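Local coordinates for DNA topoisomerase 2-associated protein PAT1 (Saccharomyces cerevisiae, PDB 4OGP) that activates mRNA decapping and represses translation, its C-terminal helical domain probably serving to recruit decapping factors such as Dcp2 and the Lsm1-7 complex, at residues L95-T100 with L152-I157; G158-T163 with E229-Q234. All coordinates share one frame; numbering follows the deposited sequence.

Contact 1 of 2, residues L95-T100 with L152-I157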
# COMPACT_ATOMS: atom_id res chain seq x y z
N LEU A 95 0.72 -8.78 10.45
CA LEU A 95 2.06 -9.14 10.00
C LEU A 95 2.74 -7.97 9.30
O LEU A 95 3.96 -7.78 9.40
CB LEU A 95 2.00 -10.33 9.03
CG LEU A 95 1.85 -11.75 9.57
CD1 LEU A 95 2.30 -12.74 8.46
CD2 LEU A 95 2.67 -11.96 10.83
N SER A 96 1.94 -7.19 8.59
CA SER A 96 2.46 -6.07 7.78
C SER A 96 2.94 -4.85 8.57
O SER A 96 3.87 -4.15 8.16
CB SER A 96 1.40 -5.63 6.77
OG SER A 96 0.83 -6.77 6.12
N SER A 97 2.31 -4.58 9.70
CA SER A 97 2.66 -3.40 10.50
C SER A 97 3.98 -3.58 11.25
O SER A 97 4.20 -4.61 11.88
CB SER A 97 1.54 -3.07 11.49
OG SER A 97 2.04 -2.21 12.50
N TYR A 98 4.84 -2.57 11.19
CA TYR A 98 6.09 -2.59 11.95
C TYR A 98 5.84 -2.47 13.46
O TYR A 98 6.74 -2.72 14.27
CB TYR A 98 7.04 -1.49 11.49
CG TYR A 98 6.61 -0.07 11.86
CD1 TYR A 98 6.76 0.43 13.16
CD2 TYR A 98 6.09 0.79 10.89
CE1 TYR A 98 6.38 1.72 13.49
CE2 TYR A 98 5.72 2.08 11.21
CZ TYR A 98 5.86 2.54 12.51
OH TYR A 98 5.48 3.82 12.82
N LYS A 99 4.64 -2.05 13.84
CA LYS A 99 4.28 -1.95 15.25
C LYS A 99 3.95 -3.32 15.83
O LYS A 99 4.59 -3.78 16.77
CB LYS A 99 3.09 -0.99 15.45
CG LYS A 99 3.48 0.45 15.70
CD LYS A 99 2.29 1.29 16.21
CE LYS A 99 1.90 0.93 17.64
NZ LYS A 99 0.82 1.83 18.18
N THR A 100 2.94 -3.98 15.27
CA THR A 100 2.57 -5.30 15.74
C THR A 100 3.57 -6.41 15.37
O THR A 100 3.61 -7.44 16.04
CB THR A 100 1.14 -5.67 15.33
OG1 THR A 100 0.95 -5.42 13.94
CG2 THR A 100 0.13 -4.81 16.12
N LEU A 152 -3.04 1.61 10.29
CA LEU A 152 -2.95 1.18 8.89
C LEU A 152 -1.74 1.77 8.17
O LEU A 152 -1.16 1.13 7.29
CB LEU A 152 -4.23 1.55 8.13
CG LEU A 152 -5.46 0.69 8.38
CD1 LEU A 152 -6.60 1.12 7.49
CD2 LEU A 152 -5.13 -0.77 8.15
N THR A 153 -1.37 2.99 8.54
CA THR A 153 -0.25 3.68 7.89
C THR A 153 1.10 3.13 8.34
O THR A 153 2.13 3.49 7.76
CB THR A 153 -0.29 5.23 8.09
OG1 THR A 153 -0.00 5.55 9.46
CG2 THR A 153 -1.65 5.80 7.69
N THR A 154 1.10 2.27 9.37
CA THR A 154 2.33 1.59 9.81
C THR A 154 2.57 0.32 8.99
O THR A 154 3.52 -0.42 9.23
CB THR A 154 2.33 1.25 11.32
OG1 THR A 154 1.43 0.16 11.59
CG2 THR A 154 1.91 2.47 12.15
N SER A 155 1.71 0.07 8.01
CA SER A 155 1.96 -1.00 7.06
C SER A 155 2.05 -0.49 5.63
O SER A 155 1.30 0.39 5.21
CB SER A 155 0.88 -2.08 7.18
OG SER A 155 -0.33 -1.63 6.61
N LYS A 156 2.97 -1.07 4.87
CA LYS A 156 3.13 -0.74 3.46
C LYS A 156 1.81 -0.92 2.73
O LYS A 156 1.44 -0.13 1.86
CB LYS A 156 4.21 -1.63 2.84
CG LYS A 156 4.42 -1.44 1.36
CD LYS A 156 5.77 -2.00 0.94
CE LYS A 156 5.87 -2.12 -0.59
NZ LYS A 156 5.66 -0.85 -1.34
N ILE A 157 1.09 -1.95 3.14
CA ILE A 157 -0.18 -2.30 2.53
C ILE A 157 -1.22 -1.22 2.78
O ILE A 157 -1.89 -0.77 1.85
CB ILE A 157 -0.68 -3.67 3.07
CG1 ILE A 157 0.43 -4.73 2.92
CG2 ILE A 157 -1.97 -4.07 2.37
CD1 ILE A 157 -0.01 -6.21 3.07
O HOH W 1 5.74 -1.80 7.72
O HOH W 2 4.21 -3.99 5.09
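S97 and T154 meet hydroxyl to hydroxyl, S97 OG donating to T154 OG1 at 2.6 Å, and around this pair the packing is close. The S97 hydroxyl, turned away from the residue's own N (chi1 163°), also accepts from K99 N at 2.9 Å, closing an ST turn just after helix 91-96 ends; T154 OG1 is bonded to F151 O as well. Y98 N donates to T154 O at 3.2 Å, the donor tilted 31° from the carbonyl plane. The Y98 side chain crosses that of T154 at about a right angle, CE2 lying 3.5 Å from T154 CB, while its OH reaches L207 O. Within this ARM-repeat fold the contact sets the turn after helix 91-96 against the bend between helices 149-153 and 156-170. There S155, the N-cap of helix 156-170, bonds through OG to G158 N, and its CB lies 3.6 Å from S96 CB; so small a residue suits a place where two backbones come this near. One loose end is hydrated: a water donates to both S96 O and T154 O, and a second joins S96 O to K156 N. At the other end exposed K99 brings its CD within 4.2 Å of T154 CG2.

Contact 2 of 2, residues G158-T163 with E229-Q234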
# COMPACT_ATOMS: atom_id res chain seq x y z
N GLY A 158 -1.36 -0.80 4.03
CA GLY A 158 -2.31 0.25 4.37
C GLY A 158 -1.95 1.57 3.71
O GLY A 158 -2.80 2.25 3.12
N LEU A 159 -0.68 1.94 3.80
CA LEU A 159 -0.20 3.15 3.14
C LEU A 159 -0.52 3.12 1.64
O LEU A 159 -1.17 4.03 1.12
CB LEU A 159 1.30 3.31 3.34
CG LEU A 159 1.87 4.67 3.77
CD1 LEU A 159 0.89 5.43 4.62
CD2 LEU A 159 3.15 4.42 4.54
N ASN A 160 -0.09 2.07 0.96
CA ASN A 160 -0.34 1.96 -0.48
C ASN A 160 -1.81 2.01 -0.83
O ASN A 160 -2.19 2.62 -1.82
CB ASN A 160 0.28 0.69 -1.04
CG ASN A 160 1.78 0.74 -1.06
OD1 ASN A 160 2.37 1.81 -1.19
ND2 ASN A 160 2.42 -0.41 -0.92
N LEU A 161 -2.63 1.36 -0.02
CA LEU A 161 -4.06 1.33 -0.27
C LEU A 161 -4.64 2.74 -0.24
O LEU A 161 -5.41 3.14 -1.12
CB LEU A 161 -4.78 0.45 0.75
CG LEU A 161 -6.30 0.64 0.72
CD1 LEU A 161 -6.88 0.30 -0.65
CD2 LEU A 161 -6.98 -0.18 1.80
N ILE A 162 -4.27 3.49 0.79
CA ILE A 162 -4.71 4.87 0.89
C ILE A 162 -4.25 5.70 -0.32
O ILE A 162 -5.04 6.44 -0.89
CB ILE A 162 -4.27 5.52 2.21
CG1 ILE A 162 -4.98 4.83 3.37
CG2 ILE A 162 -4.58 7.01 2.19
CD1 ILE A 162 -4.22 4.85 4.68
N THR A 163 -2.99 5.58 -0.72
CA THR A 163 -2.57 6.46 -1.80
C THR A 163 -3.18 6.05 -3.13
O THR A 163 -3.38 6.89 -3.98
CB THR A 163 -1.04 6.65 -1.92
OG1 THR A 163 -0.58 6.19 -3.19
CG2 THR A 163 -0.34 5.94 -0.86
N GLU A 229 12.01 3.36 0.42
CA GLU A 229 10.88 4.03 1.03
C GLU A 229 10.11 4.87 0.02
O GLU A 229 9.39 5.80 0.42
CB GLU A 229 11.34 4.89 2.22
CG GLU A 229 11.94 4.08 3.37
CD GLU A 229 12.21 4.91 4.62
OE1 GLU A 229 12.60 6.09 4.49
OE2 GLU A 229 12.00 4.39 5.75
N ALA A 230 10.25 4.56 -1.27
CA ALA A 230 9.53 5.28 -2.33
C ALA A 230 8.03 5.34 -2.04
O ALA A 230 7.38 6.36 -2.29
CB ALA A 230 9.77 4.65 -3.71
N TYR A 231 7.48 4.25 -1.50
CA TYR A 231 6.06 4.17 -1.19
C TYR A 231 5.67 5.17 -0.09
O TYR A 231 4.53 5.63 -0.03
CB TYR A 231 5.66 2.74 -0.78
CG TYR A 231 6.13 2.32 0.60
CD1 TYR A 231 5.22 2.19 1.65
CD2 TYR A 231 7.47 2.05 0.84
CE1 TYR A 231 5.65 1.80 2.92
CE2 TYR A 231 7.90 1.66 2.10
CZ TYR A 231 7.00 1.53 3.13
OH TYR A 231 7.44 1.16 4.39
N ILE A 232 6.61 5.50 0.79
CA ILE A 232 6.32 6.46 1.85
C ILE A 232 6.21 7.86 1.26
O ILE A 232 5.25 8.58 1.52
CB ILE A 232 7.39 6.46 2.95
CG1 ILE A 232 7.49 5.07 3.60
CG2 ILE A 232 7.09 7.55 3.98
CD1 ILE A 232 8.58 4.95 4.68
N TRP A 233 7.18 8.24 0.45
CA TRP A 233 7.18 9.57 -0.15
C TRP A 233 6.06 9.73 -1.17
O TRP A 233 5.56 10.83 -1.41
CB TRP A 233 8.54 9.87 -0.77
CG TRP A 233 9.61 9.97 0.26
CD1 TRP A 233 10.57 9.05 0.54
CD2 TRP A 233 9.82 11.06 1.16
NE1 TRP A 233 11.38 9.50 1.55
CE2 TRP A 233 10.94 10.73 1.96
CE3 TRP A 233 9.17 12.28 1.38
CZ2 TRP A 233 11.41 11.57 2.96
CZ3 TRP A 233 9.65 13.12 2.37
CH2 TRP A 233 10.76 12.75 3.15
N GLN A 234 5.68 8.62 -1.79
CA GLN A 234 4.61 8.62 -2.77
C GLN A 234 3.29 8.94 -2.06
O GLN A 234 2.49 9.75 -2.53
CB GLN A 234 4.54 7.25 -3.47
CG GLN A 234 3.39 7.11 -4.45
CD GLN A 234 3.38 8.20 -5.51
OE1 GLN A 234 4.17 8.17 -6.46
NE2 GLN A 234 2.49 9.18 -5.34
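L159 meets the ring of Y231, and N160 the CB where the ring joins the chain, as helices 156-170 and 230-241 of the ARM-repeat fold pack side by side, the axes of the short segments coming within 9.6 Å at 38°. The two side chains of helix 156-170 each cross the tyrosine at about a right angle. L159 presents one methyl, CD2, obliquely to the ring at 4.0 Å from CE1; leucine suits this place, being apolar and long enough to put that methyl between the ring and I232 CG1 (4.5 Å). N160 comes in by its amide oxygen, OD1 lying 3.4 Å from Y231 CB, with the amide and ring planes 69° apart; its ND2 is bonded to Q116 OE1, which helps fix the amide's rotation. Within helix 230-241, I232 CG1 lies over one face of the Y231 ring, 3.6 Å above the plane toward the rim. The ring also makes a cation-pi contact with K156, so an alanine at Y231 would probably open a gap beside L159 CD2 and deprive the lysine of its aromatic partner. A turn further on, partly exposed T163 and Q234 meet more distantly, T163 OG1 standing 4.3 Å from Q234 CG.

How the contacts relate
Helix 156-170 belongs to both contacts: its N-terminal end serves contact 1, and its next turns serve contact 2. Contact 1 is the more buried, although contact 2, only partly buried, lies nearer the centre of the chain. Their chemistry follows from what meets. Contact 1 brings helix ends and turns together, so hydroxyls, backbone groups and waters do much of the joining; contact 2 sets one helix flank against another, packing L159 and N160 against Y231, the polar side chains touching without a hydrogen bond. The two touch directly, K156 CA lying 3.6 Å from Y231 CE1 and T153 O 3.5 Å from L159 CD2, so they form continuous packing.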